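Local coordinates for citrate lyase subunit beta-like protein (Mycobacterium tuberculosis H37Rv, PDB 6AQ4) that is a magnesium-dependent lyase of the HpcH/HpaI aldolase family that binds citramalyl-CoA and may play a role in fatty acid biosynthesis, at residues 18-23 / 40-45; 68-73 / 93-98. All coordinates share one frame; numbering follows the deposited sequence.

Contact 1 (18-23 / 40-45); sequences WLFCPA and ILDLED. With CQM (Citramalyl-CoA), chain L.
F20 and I40 pair across the first two strands of the TIM barrel, which run parallel and are joined by the crossover helix 29-35. Four backbone hydrogen bonds knit them in a zigzag. The shortest runs from I40 N to L19 O at 2.8 Å; the others are C21 N to I40 O, D42 N to C21 O and A23 N to D42 O.

The side chain of F20 points into the barrel. Its CB lies 3.1 Å from the amide oxygen O5P of citramalyl-CoA, and CG is anti to the carbonyl carbon (chi1 -90°), which brings the end of the ring toward the I40 side chain. CD1 and CE1 reach the CG2 branch of I40, CE1 coming to 3.5 Å from that methyl. On one face of the ring lies I40 CD1, set toward the rim in a CH-pi contact, 4.2 Å from the centroid. The opposite face receives the ligand carbon C2P, next to the thioester sulfur, over the ring centre and 3.4 Å from CD2; CG and CE2 also lie against it. CZ, at the tip, sits between C2P and I40 CD1, 4.1 Å from the latter. I40 CD1 also meets the edge of the W18 indole at CE3, in the plane of that ring.

Beyond the strands, A23 CB rests on L43 CD2 at 3.7 Å. D42 OD1 accepts a hydrogen bond from E44 N, which stands above the carboxylate plane, closing an Asx turn, and also forms a salt bridge with R72 NE, while OD2 accepts from G46 N.

F20 O accepts a hydrogen bond from adenine N6A at 2.8 Å. Ring and backbone thus contact two separate regions of the ligand, the thiol end of the pantetheine arm and the adenine, while the D42 carboxylate probably steadies the substrate-binding R72.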
ATOM      1  N   TRP B  18      12.328   1.690  22.723  1.00 43.48           N
ATOM      2  CA  TRP B  18      13.210   0.519  22.670  1.00 36.98           C
ATOM      3  C   TRP B  18      14.545   0.839  22.001  1.00 38.87           C
ATOM      4  O   TRP B  18      14.632   1.669  21.092  1.00 39.25           O
ATOM      5  CB  TRP B  18      12.546  -0.672  21.972  1.00 33.35           C
ATOM      6  CG  TRP B  18      11.311  -1.192  22.653  1.00 40.89           C
ATOM      7  CD1 TRP B  18      10.500  -0.520  23.534  1.00 47.04           C
ATOM      8  CD2 TRP B  18      10.746  -2.496  22.505  1.00 40.09           C
ATOM      9  NE1 TRP B  18       9.463  -1.330  23.934  1.00 42.39           N
ATOM     10  CE2 TRP B  18       9.594  -2.549  23.317  1.00 44.97           C
ATOM     11  CE3 TRP B  18      11.103  -3.629  21.764  1.00 47.96           C
ATOM     12  CZ2 TRP B  18       8.799  -3.692  23.409  1.00 48.00           C
ATOM     13  CZ3 TRP B  18      10.309  -4.762  21.852  1.00 50.22           C
ATOM     14  CH2 TRP B  18       9.167  -4.783  22.666  1.00 50.53           C
ATOM     15  N   LEU B  19      15.584   0.164  22.470  1.00 44.72           N
ATOM     16  CA  LEU B  19      16.943   0.444  22.048  1.00 43.19           C
ATOM     17  C   LEU B  19      17.674  -0.851  21.700  1.00 46.66           C
ATOM     18  O   LEU B  19      17.754  -1.784  22.506  1.00 41.78           O
ATOM     19  CB  LEU B  19      17.690   1.184  23.163  1.00 42.33           C
ATOM     20  CG  LEU B  19      19.172   1.509  22.950  1.00 43.75           C
ATOM     21  CD1 LEU B  19      19.381   2.270  21.645  1.00 45.79           C
ATOM     22  CD2 LEU B  19      19.723   2.301  24.140  1.00 43.58           C
ATOM     23  N   PHE B  20      18.191  -0.897  20.481  1.00 44.12           N
ATOM     24  CA  PHE B  20      19.116  -1.927  20.086  1.00 37.58           C
ATOM     25  C   PHE B  20      20.452  -1.713  20.786  1.00 40.42           C
ATOM     26  O   PHE B  20      20.939  -0.588  20.884  1.00 40.10           O
ATOM     27  CB  PHE B  20      19.356  -1.845  18.591  1.00 38.21           C
ATOM     28  CG  PHE B  20      18.410  -2.664  17.771  1.00 36.20           C
ATOM     29  CD1 PHE B  20      18.487  -4.052  17.773  1.00 36.55           C
ATOM     30  CD2 PHE B  20      17.474  -2.049  16.955  1.00 37.55           C
ATOM     31  CE1 PHE B  20      17.624  -4.811  16.992  1.00 35.20           C
ATOM     32  CE2 PHE B  20      16.614  -2.794  16.174  1.00 30.58           C
ATOM     33  CZ  PHE B  20      16.690  -4.180  16.187  1.00 35.66           C
ATOM     34  N   CYS B  21      21.042  -2.805  21.256  1.00 36.10           N
ATOM     35  CA  CYS B  21      22.427  -2.818  21.708  1.00 44.38           C
ATOM     36  C   CYS B  21      23.076  -4.129  21.235  1.00 42.94           C
ATOM     37  O   CYS B  21      22.629  -5.209  21.604  1.00 42.68           O
ATOM     38  CB  CYS B  21      22.495  -2.720  23.229  1.00 38.13           C
ATOM     39  SG  CYS B  21      24.182  -2.718  23.863  1.00 46.26           S
ATOM     40  N   PRO B  22      24.109  -4.041  20.385  1.00 44.67           N
ATOM     41  CA  PRO B  22      24.766  -5.279  19.946  1.00 46.92           C
ATOM     42  C   PRO B  22      25.262  -6.103  21.139  1.00 44.70           C
ATOM     43  O   PRO B  22      25.862  -5.557  22.061  1.00 40.39           O
ATOM     44  CB  PRO B  22      25.951  -4.770  19.116  1.00 46.99           C
ATOM     45  CG  PRO B  22      25.488  -3.443  18.593  1.00 48.95           C
ATOM     46  CD  PRO B  22      24.666  -2.853  19.717  1.00 49.25           C
ATOM     47  N   ALA B  23      25.016  -7.408  21.111  1.00 41.88           N
ATOM     48  CA  ALA B  23      25.347  -8.262  22.249  1.00 37.22           C
ATOM     49  C   ALA B  23      26.844  -8.514  22.447  1.00 41.00           C
ATOM     50  O   ALA B  23      27.231  -9.102  23.450  1.00 46.46           O
ATOM     51  CB  ALA B  23      24.587  -9.574  22.168  1.00 38.27           C
ATOM     52  N   ILE B  40      16.804  -4.314  23.117  1.00 45.31           N
ATOM     53  CA  ILE B  40      16.932  -5.458  22.214  1.00 39.48           C
ATOM     54  C   ILE B  40      18.410  -5.840  22.064  1.00 40.37           C
ATOM     55  O   ILE B  40      19.141  -5.231  21.279  1.00 40.93           O
ATOM     56  CB  ILE B  40      16.358  -5.147  20.812  1.00 31.82           C
ATOM     57  CG1 ILE B  40      14.894  -4.698  20.908  1.00 29.90           C
ATOM     58  CG2 ILE B  40      16.482  -6.372  19.911  1.00 34.79           C
ATOM     59  CD1 ILE B  40      14.334  -4.148  19.589  1.00 26.48           C
ATOM     60  N   LEU B  41      18.853  -6.832  22.833  1.00 42.54           N
ATOM     61  CA  LEU B  41      20.204  -7.366  22.690  1.00 36.75           C
ATOM     62  C   LEU B  41      20.312  -8.077  21.352  1.00 40.59           C
ATOM     63  O   LEU B  41      19.506  -8.951  21.037  1.00 47.67           O
ATOM     64  CB  LEU B  41      20.506  -8.327  23.832  1.00 37.43           C
ATOM     65  CG  LEU B  41      20.451  -7.608  25.179  1.00 38.78           C
ATOM     66  CD1 LEU B  41      20.696  -8.561  26.331  1.00 46.12           C
ATOM     67  CD2 LEU B  41      21.457  -6.470  25.190  1.00 41.47           C
ATOM     68  N   ASP B  42      21.310  -7.710  20.562  1.00 34.27           N
ATOM     69  CA  ASP B  42      21.338  -8.133  19.171  1.00 36.11           C
ATOM     70  C   ASP B  42      22.434  -9.151  18.833  1.00 42.22           C
ATOM     71  O   ASP B  42      23.621  -8.886  19.019  1.00 43.78           O
ATOM     72  CB  ASP B  42      21.458  -6.912  18.264  1.00 28.60           C
ATOM     73  CG  ASP B  42      21.364  -7.270  16.820  1.00 37.21           C
ATOM     74  OD1 ASP B  42      20.761  -8.329  16.518  1.00 37.44           O
ATOM     75  OD2 ASP B  42      21.883  -6.503  15.988  1.00 37.40           O
ATOM     76  N   LEU B  43      22.020 -10.310  18.324  1.00 35.46           N
ATOM     77  CA  LEU B  43      22.949 -11.337  17.888  1.00 36.65           C
ATOM     78  C   LEU B  43      23.075 -11.364  16.367  1.00 36.17           C
ATOM     79  O   LEU B  43      23.886 -12.127  15.814  1.00 32.98           O
ATOM     80  CB  LEU B  43      22.493 -12.712  18.376  1.00 35.62           C
ATOM     81  CG  LEU B  43      22.315 -12.938  19.875  1.00 36.13           C
ATOM     82  CD1 LEU B  43      21.777 -14.338  20.119  1.00 41.11           C
ATOM     83  CD2 LEU B  43      23.631 -12.735  20.591  1.00 32.36           C
ATOM     84  N   GLU B  44      22.266 -10.554  15.692  1.00 34.17           N
ATOM     85  CA  GLU B  44      22.243 -10.565  14.237  1.00 25.42           C
ATOM     86  C   GLU B  44      23.097  -9.442  13.626  1.00 32.69           C
ATOM     87  O   GLU B  44      24.276  -9.291  13.974  1.00 33.05           O
ATOM     88  CB  GLU B  44      20.796 -10.548  13.703  1.00 31.59           C
ATOM     89  CG  GLU B  44      20.661 -11.162  12.310  1.00 27.69           C
ATOM     90  CD  GLU B  44      19.951 -10.251  11.308  1.00 31.78           C
ATOM     91  OE1 GLU B  44      19.803  -9.051  11.609  1.00 27.92           O
ATOM     92  OE2 GLU B  44      19.547 -10.736  10.222  1.00 28.43           O
ATOM     93  N   ASP B  45      22.513  -8.658  12.719  1.00 26.21           N
ATOM     94  CA  ASP B  45      23.297  -7.729  11.891  1.00 31.81           C
ATOM     95  C   ASP B  45      24.114  -6.680  12.659  1.00 32.11           C
ATOM     96  O   ASP B  45      25.069  -6.119  12.126  1.00 35.20           O
ATOM     97  CB  ASP B  45      22.417  -7.069  10.817  1.00 31.48           C
ATOM     98  CG  ASP B  45      22.149  -7.999   9.647  1.00 36.86           C
ATOM     99  OD1 ASP B  45      22.683  -9.133   9.667  1.00 35.61           O
ATOM    100  OD2 ASP B  45      21.433  -7.603   8.705  1.00 33.88           O
TER
HETATM  101  C2  CQM L 302      18.298  -2.316  10.706  1.00 46.92           C
HETATM  102  C4  CQM L 302      17.047  -3.128   8.770  1.00 38.53           C
HETATM  103  C6  CQM L 302      15.968  -2.962  11.100  1.00 43.54           C
HETATM  104  P2A CQM L 302      29.308   5.055  19.299  1.00 60.56           P
HETATM  105  O5A CQM L 302      29.942   4.695  20.623  1.00 68.24           O
HETATM  106  O4A CQM L 302      30.356   5.157  18.209  1.00 52.28           O
HETATM  107  O3A CQM L 302      28.477   6.384  19.378  1.00 79.04           O
HETATM  108  O6A CQM L 302      28.305   3.892  18.867  1.00 60.17           O
HETATM  109  P1A CQM L 302      28.655   7.421  20.554  1.00 60.07           P
HETATM  110  O1A CQM L 302      27.700   8.582  20.314  1.00 63.75           O
HETATM  111  O2A CQM L 302      30.107   7.894  20.595  1.00 64.55           O
HETATM  112  O5B CQM L 302      28.278   6.754  21.932  1.00 67.81           O
HETATM  113  C5B CQM L 302      28.377   7.518  23.092  1.00 66.62           C
HETATM  114  C4B CQM L 302      27.799   6.898  24.355  1.00 67.68           C
HETATM  115  O4B CQM L 302      26.645   6.224  24.005  1.00 63.40           O
HETATM  116  C3B CQM L 302      28.666   5.853  24.894  1.00 67.33           C
HETATM  117  O3B CQM L 302      28.422   5.723  26.267  1.00 66.24           O
HETATM  118  C2B CQM L 302      28.188   4.722  24.239  1.00 68.29           C
HETATM  119  O2B CQM L 302      28.809   3.563  24.702  1.00 74.07           O
HETATM  120  C1B CQM L 302      26.725   4.875  24.309  1.00 62.24           C
HETATM  121  P3B CQM L 302      29.371   6.475  27.304  1.00 89.46           P
HETATM  122  O7A CQM L 302      29.012   6.053  28.723  1.00 93.55           O
HETATM  123  O8A CQM L 302      29.200   7.981  27.161  1.00 82.82           O
HETATM  124  O9A CQM L 302      30.802   6.091  26.988  1.00 83.75           O
HETATM  125  N9A CQM L 302      25.940   4.105  23.336  1.00 55.87           N
HETATM  126  C4A CQM L 302      25.148   3.050  23.605  1.00 54.80           C
HETATM  127  N3A CQM L 302      24.813   2.393  24.728  1.00 59.50           N
HETATM  128  C2A CQM L 302      23.973   1.360  24.682  1.00 50.62           C
HETATM  129  N1A CQM L 302      23.449   0.940  23.520  1.00 47.45           N
HETATM  130  C6A CQM L 302      23.745   1.562  22.371  1.00 49.93           C
HETATM  131  C5A CQM L 302      24.611   2.643  22.391  1.00 52.12           C
HETATM  132  N7A CQM L 302      25.092   3.457  21.433  1.00 52.03           N
HETATM  133  C8A CQM L 302      25.905   4.345  22.015  1.00 56.53           C
HETATM  134  N6A CQM L 302      23.189   1.140  21.098  1.00 45.01           N
HETATM  135  CBP CQM L 302      26.926   2.787  17.187  1.00 51.32           C
HETATM  136  CCP CQM L 302      27.842   3.904  17.549  1.00 50.68           C
HETATM  137  CDP CQM L 302      27.788   1.600  16.865  1.00 51.00           C
HETATM  138  CEP CQM L 302      26.077   3.192  15.955  1.00 49.24           C
HETATM  139  CAP CQM L 302      26.037   2.506  18.389  1.00 49.97           C
HETATM  140  OAP CQM L 302      25.126   3.551  18.627  1.00 40.86           O
HETATM  141  C9P CQM L 302      25.187   1.239  18.236  1.00 50.70           C
HETATM  142  O9P CQM L 302      25.693   0.138  18.295  1.00 48.01           O
HETATM  143  N8P CQM L 302      23.762   1.352  18.010  1.00 43.78           N
HETATM  144  C7P CQM L 302      22.992   0.160  17.852  1.00 39.06           C
HETATM  145  C6P CQM L 302      23.455  -0.716  16.678  1.00 39.80           C
HETATM  146  C5P CQM L 302      22.533  -1.866  16.395  1.00 44.88           C
HETATM  147  O5P CQM L 302      22.095  -2.507  17.324  1.00 46.93           O
HETATM  148  N4P CQM L 302      22.193  -2.176  15.027  1.00 44.21           N
HETATM  149  C3P CQM L 302      21.264  -3.264  14.733  1.00 43.39           C
HETATM  150  C2P CQM L 302      19.856  -2.722  14.607  1.00 41.25           C
HETATM  151  S1P CQM L 302      19.546  -1.656  13.191  1.00 39.47           S
HETATM  152  C1  CQM L 302      19.285  -2.785  11.780  1.00 52.14           C
HETATM  153  O2  CQM L 302      19.872  -3.913  11.678  1.00 38.72           O
HETATM  154  C3  CQM L 302      17.227  -3.286  10.293  1.00 41.45           C
HETATM  155  O7  CQM L 302      17.657  -4.576  10.595  1.00 31.86           O
HETATM  156  O3  CQM L 302      17.498  -4.001   7.925  1.00 32.57           O
HETATM  157  O4  CQM L 302      16.452  -2.116   8.318  1.00 36.94           O

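Contact 2 (68-73 / 93-98); sequences RTVVRI and YTTVML. With CQM (Citramalyl-CoA), chain L.
R72 and M97 lie side by side on neighbouring strands of the TIM barrel, the third and fourth, which form a parallel beta-alpha-beta unit with helix 79-88 between them. The backbone bonds come first. V71 N gives to T95 O at 3.3 Å, M97 N to V71 O at 2.9 Å and I73 N to M97 O at 3.1 Å.

Apolar contacts fall on both faces of the sheet. Inside the barrel, the aliphatic part of R72 runs obliquely across M97, with CG near M97 CG and CD against the sulfur SD at 3.7 Å. On the helix-facing side, V71 CG2 meets the Y93 ring near CD2 at 3.6 Å, and T69 CG2 meets it near CE1. The hydroxyl of Y93 is bonded beyond the contact to L64 N. Further on, I73 CD1 touches V96 CG2.

Polar contacts gather at the end of R72. Its chain leaves the backbone extended and bends at chi3 (71°), which brings the guanidinium to the ligand while NE makes a salt bridge with D42 OD1. This group marks the substrate site, close to the bound magnesium ion. Both terminal nitrogens hold citramalyl-CoA: NH2 donates to the thioester oxygen O2, which lies at the guanidinium edge, and NH1 donates to O7 over 3.1 Å at 159°.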
ATOM      1  N   ARG B  68      12.315  -6.593  30.511  1.00 62.18           N
ATOM      2  CA  ARG B  68      12.551  -5.402  29.707  1.00 63.72           C
ATOM      3  C   ARG B  68      13.633  -5.651  28.663  1.00 53.36           C
ATOM      4  O   ARG B  68      14.333  -4.730  28.245  1.00 54.75           O
ATOM      5  CB  ARG B  68      12.942  -4.220  30.603  1.00 75.64           C
ATOM      6  CG  ARG B  68      11.868  -3.834  31.613  1.00 87.81           C
ATOM      7  CD  ARG B  68      10.512  -3.662  30.933  1.00 94.51           C
ATOM      8  NE  ARG B  68       9.410  -3.656  31.891  1.00104.20           N
ATOM      9  CZ  ARG B  68       8.144  -3.928  31.584  1.00107.60           C
ATOM     10  NH1 ARG B  68       7.808  -4.238  30.337  1.00106.29           N
ATOM     11  NH2 ARG B  68       7.209  -3.898  32.526  1.00109.54           N
ATOM     12  N   THR B  69      13.758  -6.899  28.232  1.00 50.75           N
ATOM     13  CA  THR B  69      14.836  -7.275  27.322  1.00 42.13           C
ATOM     14  C   THR B  69      14.384  -8.328  26.319  1.00 45.24           C
ATOM     15  O   THR B  69      13.846  -9.369  26.690  1.00 44.95           O
ATOM     16  CB  THR B  69      16.080  -7.768  28.100  1.00 41.63           C
ATOM     17  OG1 THR B  69      16.458  -6.776  29.061  1.00 48.72           O
ATOM     18  CG2 THR B  69      17.255  -8.029  27.157  1.00 40.56           C
ATOM     19  N   VAL B  70      14.583  -8.026  25.039  1.00 42.99           N
ATOM     20  CA  VAL B  70      14.321  -8.970  23.963  1.00 40.41           C
ATOM     21  C   VAL B  70      15.671  -9.303  23.323  1.00 41.82           C
ATOM     22  O   VAL B  70      16.603  -8.498  23.386  1.00 42.25           O
ATOM     23  CB  VAL B  70      13.339  -8.373  22.917  1.00 39.81           C
ATOM     24  CG1 VAL B  70      13.251  -9.257  21.673  1.00 42.58           C
ATOM     25  CG2 VAL B  70      11.955  -8.191  23.528  1.00 37.18           C
ATOM     26  N   VAL B  71      15.799 -10.487  22.741  1.00 40.55           N
ATOM     27  CA  VAL B  71      17.060 -10.858  22.097  1.00 39.79           C
ATOM     28  C   VAL B  71      16.829 -11.054  20.612  1.00 35.28           C
ATOM     29  O   VAL B  71      16.044 -11.916  20.226  1.00 39.45           O
ATOM     30  CB  VAL B  71      17.645 -12.158  22.680  1.00 41.56           C
ATOM     31  CG1 VAL B  71      18.903 -12.566  21.917  1.00 40.79           C
ATOM     32  CG2 VAL B  71      17.947 -12.004  24.176  1.00 42.31           C
ATOM     33  N   ARG B  72      17.482 -10.260  19.767  1.00 35.00           N
ATOM     34  CA  ARG B  72      17.371 -10.530  18.337  1.00 30.82           C
ATOM     35  C   ARG B  72      18.314 -11.665  17.961  1.00 28.39           C
ATOM     36  O   ARG B  72      19.531 -11.527  18.056  1.00 30.46           O
ATOM     37  CB  ARG B  72      17.641  -9.309  17.458  1.00 32.88           C
ATOM     38  CG  ARG B  72      17.318  -9.607  15.985  1.00 28.59           C
ATOM     39  CD  ARG B  72      17.206  -8.342  15.117  1.00 29.69           C
ATOM     40  NE  ARG B  72      18.500  -7.706  14.896  1.00 28.26           N
ATOM     41  CZ  ARG B  72      18.738  -6.796  13.959  1.00 32.00           C
ATOM     42  NH1 ARG B  72      17.760  -6.414  13.142  1.00 30.41           N
ATOM     43  NH2 ARG B  72      19.960  -6.279  13.829  1.00 24.33           N
ATOM     44  N   ILE B  73      17.737 -12.793  17.558  1.00 33.43           N
ATOM     45  CA  ILE B  73      18.522 -13.927  17.102  1.00 28.51           C
ATOM     46  C   ILE B  73      18.735 -13.808  15.602  1.00 32.58           C
ATOM     47  O   ILE B  73      18.259 -12.854  14.973  1.00 32.35           O
ATOM     48  CB  ILE B  73      17.826 -15.245  17.425  1.00 31.79           C
ATOM     49  CG1 ILE B  73      16.428 -15.271  16.811  1.00 31.30           C
ATOM     50  CG2 ILE B  73      17.728 -15.423  18.927  1.00 31.45           C
ATOM     51  CD1 ILE B  73      15.647 -16.552  17.162  1.00 33.84           C
ATOM     52  N   TYR B  93      15.811 -15.248  29.134  1.00 65.85           N
ATOM     53  CA  TYR B  93      15.047 -14.542  28.106  1.00 55.23           C
ATOM     54  C   TYR B  93      14.021 -15.432  27.404  1.00 56.54           C
ATOM     55  O   TYR B  93      14.342 -16.532  26.960  1.00 64.07           O
ATOM     56  CB  TYR B  93      16.006 -13.919  27.089  1.00 49.38           C
ATOM     57  CG  TYR B  93      17.014 -12.979  27.717  1.00 47.80           C
ATOM     58  CD1 TYR B  93      16.603 -11.929  28.526  1.00 49.73           C
ATOM     59  CD2 TYR B  93      18.378 -13.155  27.519  1.00 50.11           C
ATOM     60  CE1 TYR B  93      17.524 -11.069  29.115  1.00 52.55           C
ATOM     61  CE2 TYR B  93      19.306 -12.297  28.102  1.00 56.48           C
ATOM     62  CZ  TYR B  93      18.873 -11.258  28.898  1.00 54.95           C
ATOM     63  OH  TYR B  93      19.787 -10.406  29.479  1.00 54.43           O
ATOM     64  N   THR B  94      12.790 -14.938  27.292  1.00 56.31           N
ATOM     65  CA  THR B  94      11.689 -15.725  26.733  1.00 57.02           C
ATOM     66  C   THR B  94      11.136 -15.137  25.437  1.00 50.45           C
ATOM     67  O   THR B  94      10.353 -15.786  24.734  1.00 46.93           O
ATOM     68  CB  THR B  94      10.522 -15.825  27.724  1.00 61.98           C
ATOM     69  OG1 THR B  94      10.039 -14.506  28.017  1.00 64.13           O
ATOM     70  CG2 THR B  94      10.970 -16.507  29.015  1.00 68.57           C
ATOM     71  N   THR B  95      11.526 -13.905  25.130  1.00 47.16           N
ATOM     72  CA  THR B  95      11.050 -13.255  23.911  1.00 44.65           C
ATOM     73  C   THR B  95      12.194 -12.996  22.937  1.00 43.10           C
ATOM     74  O   THR B  95      13.199 -12.363  23.278  1.00 44.36           O
ATOM     75  CB  THR B  95      10.297 -11.947  24.217  1.00 44.12           C
ATOM     76  OG1 THR B  95       9.184 -12.232  25.072  1.00 49.63           O
ATOM     77  CG2 THR B  95       9.783 -11.296  22.928  1.00 32.41           C
ATOM     78  N   VAL B  96      12.039 -13.500  21.720  1.00 35.37           N
ATOM     79  CA  VAL B  96      13.058 -13.307  20.706  1.00 39.84           C
ATOM     80  C   VAL B  96      12.534 -12.448  19.558  1.00 39.56           C
ATOM     81  O   VAL B  96      11.332 -12.411  19.294  1.00 43.58           O
ATOM     82  CB  VAL B  96      13.594 -14.657  20.172  1.00 34.98           C
ATOM     83  CG1 VAL B  96      14.236 -15.454  21.295  1.00 33.00           C
ATOM     84  CG2 VAL B  96      12.488 -15.465  19.514  1.00 34.28           C
ATOM     85  N   MET B  97      13.438 -11.725  18.906  1.00 29.29           N
ATOM     86  CA  MET B  97      13.113 -11.056  17.649  1.00 31.90           C
ATOM     87  C   MET B  97      13.704 -11.854  16.482  1.00 29.91           C
ATOM     88  O   MET B  97      14.894 -12.158  16.454  1.00 29.76           O
ATOM     89  CB  MET B  97      13.614  -9.605  17.640  1.00 30.33           C
ATOM     90  CG  MET B  97      13.385  -8.878  16.316  1.00 26.76           C
ATOM     91  SD  MET B  97      13.872  -7.129  16.317  1.00 34.09           S
ATOM     92  CE  MET B  97      12.546  -6.399  17.292  1.00 29.86           C
ATOM     93  N   LEU B  98      12.864 -12.197  15.518  1.00 30.13           N
ATOM     94  CA  LEU B  98      13.312 -12.994  14.390  1.00 32.77           C
ATOM     95  C   LEU B  98      13.482 -12.113  13.157  1.00 30.93           C
ATOM     96  O   LEU B  98      12.492 -11.649  12.607  1.00 27.11           O
ATOM     97  CB  LEU B  98      12.281 -14.082  14.077  1.00 30.27           C
ATOM     98  CG  LEU B  98      12.531 -14.832  12.769  1.00 27.18           C
ATOM     99  CD1 LEU B  98      13.735 -15.779  12.932  1.00 26.68           C
ATOM    100  CD2 LEU B  98      11.288 -15.611  12.346  1.00 26.32           C
TER
HETATM  101  C2  CQM L 302      18.298  -2.316  10.706  1.00 46.92           C
HETATM  102  C4  CQM L 302      17.047  -3.128   8.770  1.00 38.53           C
HETATM  103  C6  CQM L 302      15.968  -2.962  11.100  1.00 43.54           C
HETATM  104  P2A CQM L 302      29.308   5.055  19.299  1.00 60.56           P
HETATM  105  O5A CQM L 302      29.942   4.695  20.623  1.00 68.24           O
HETATM  106  O4A CQM L 302      30.356   5.157  18.209  1.00 52.28           O
HETATM  107  O3A CQM L 302      28.477   6.384  19.378  1.00 79.04           O
HETATM  108  O6A CQM L 302      28.305   3.892  18.867  1.00 60.17           O
HETATM  109  P1A CQM L 302      28.655   7.421  20.554  1.00 60.07           P
HETATM  110  O1A CQM L 302      27.700   8.582  20.314  1.00 63.75           O
HETATM  111  O2A CQM L 302      30.107   7.894  20.595  1.00 64.55           O
HETATM  112  O5B CQM L 302      28.278   6.754  21.932  1.00 67.81           O
HETATM  113  C5B CQM L 302      28.377   7.518  23.092  1.00 66.62           C
HETATM  114  C4B CQM L 302      27.799   6.898  24.355  1.00 67.68           C
HETATM  115  O4B CQM L 302      26.645   6.224  24.005  1.00 63.40           O
HETATM  116  C3B CQM L 302      28.666   5.853  24.894  1.00 67.33           C
HETATM  117  O3B CQM L 302      28.422   5.723  26.267  1.00 66.24           O
HETATM  118  C2B CQM L 302      28.188   4.722  24.239  1.00 68.29           C
HETATM  119  O2B CQM L 302      28.809   3.563  24.702  1.00 74.07           O
HETATM  120  C1B CQM L 302      26.725   4.875  24.309  1.00 62.24           C
HETATM  121  P3B CQM L 302      29.371   6.475  27.304  1.00 89.46           P
HETATM  122  O7A CQM L 302      29.012   6.053  28.723  1.00 93.55           O
HETATM  123  O8A CQM L 302      29.200   7.981  27.161  1.00 82.82           O
HETATM  124  O9A CQM L 302      30.802   6.091  26.988  1.00 83.75           O
HETATM  125  N9A CQM L 302      25.940   4.105  23.336  1.00 55.87           N
HETATM  126  C4A CQM L 302      25.148   3.050  23.605  1.00 54.80           C
HETATM  127  N3A CQM L 302      24.813   2.393  24.728  1.00 59.50           N
HETATM  128  C2A CQM L 302      23.973   1.360  24.682  1.00 50.62           C
HETATM  129  N1A CQM L 302      23.449   0.940  23.520  1.00 47.45           N
HETATM  130  C6A CQM L 302      23.745   1.562  22.371  1.00 49.93           C
HETATM  131  C5A CQM L 302      24.611   2.643  22.391  1.00 52.12           C
HETATM  132  N7A CQM L 302      25.092   3.457  21.433  1.00 52.03           N
HETATM  133  C8A CQM L 302      25.905   4.345  22.015  1.00 56.53           C
HETATM  134  N6A CQM L 302      23.189   1.140  21.098  1.00 45.01           N
HETATM  135  CBP CQM L 302      26.926   2.787  17.187  1.00 51.32           C
HETATM  136  CCP CQM L 302      27.842   3.904  17.549  1.00 50.68           C
HETATM  137  CDP CQM L 302      27.788   1.600  16.865  1.00 51.00           C
HETATM  138  CEP CQM L 302      26.077   3.192  15.955  1.00 49.24           C
HETATM  139  CAP CQM L 302      26.037   2.506  18.389  1.00 49.97           C
HETATM  140  OAP CQM L 302      25.126   3.551  18.627  1.00 40.86           O
HETATM  141  C9P CQM L 302      25.187   1.239  18.236  1.00 50.70           C
HETATM  142  O9P CQM L 302      25.693   0.138  18.295  1.00 48.01           O
HETATM  143  N8P CQM L 302      23.762   1.352  18.010  1.00 43.78           N
HETATM  144  C7P CQM L 302      22.992   0.160  17.852  1.00 39.06           C
HETATM  145  C6P CQM L 302      23.455  -0.716  16.678  1.00 39.80           C
HETATM  146  C5P CQM L 302      22.533  -1.866  16.395  1.00 44.88           C
HETATM  147  O5P CQM L 302      22.095  -2.507  17.324  1.00 46.93           O
HETATM  148  N4P CQM L 302      22.193  -2.176  15.027  1.00 44.21           N
HETATM  149  C3P CQM L 302      21.264  -3.264  14.733  1.00 43.39           C
HETATM  150  C2P CQM L 302      19.856  -2.722  14.607  1.00 41.25           C
HETATM  151  S1P CQM L 302      19.546  -1.656  13.191  1.00 39.47           S
HETATM  152  C1  CQM L 302      19.285  -2.785  11.780  1.00 52.14           C
HETATM  153  O2  CQM L 302      19.872  -3.913  11.678  1.00 38.72           O
HETATM  154  C3  CQM L 302      17.227  -3.286  10.293  1.00 41.45           C
HETATM  155  O7  CQM L 302      17.657  -4.576  10.595  1.00 31.86           O
HETATM  156  O3  CQM L 302      17.498  -4.001   7.925  1.00 32.57           O
HETATM  157  O4  CQM L 302      16.452  -2.116   8.318  1.00 36.94           O

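Overall arrangement
Contacts 1 and 2 follow one another along the chain, 18-23 / 40-45 closing before 68-73 / 93-98 opens, and together they take in the first four strands of the eight-stranded parallel barrel. Their centres are 9 Å apart, on one side of the chain's centre. Strands 38-42 and 69-72 are neighbours in the sheet and join them: L41 O lies 2.7 Å from R72 N, and the pairing continues just past strand 38-42, where L43 N lies 2.8 Å from R72 O, both probable hydrogen bonds. Each contact also reaches citramalyl-CoA, contact 1 along its CoA arm and contact 2 at its acyl end, so residues of strands 17-22, 38-42 and 69-72 contact the same ligand.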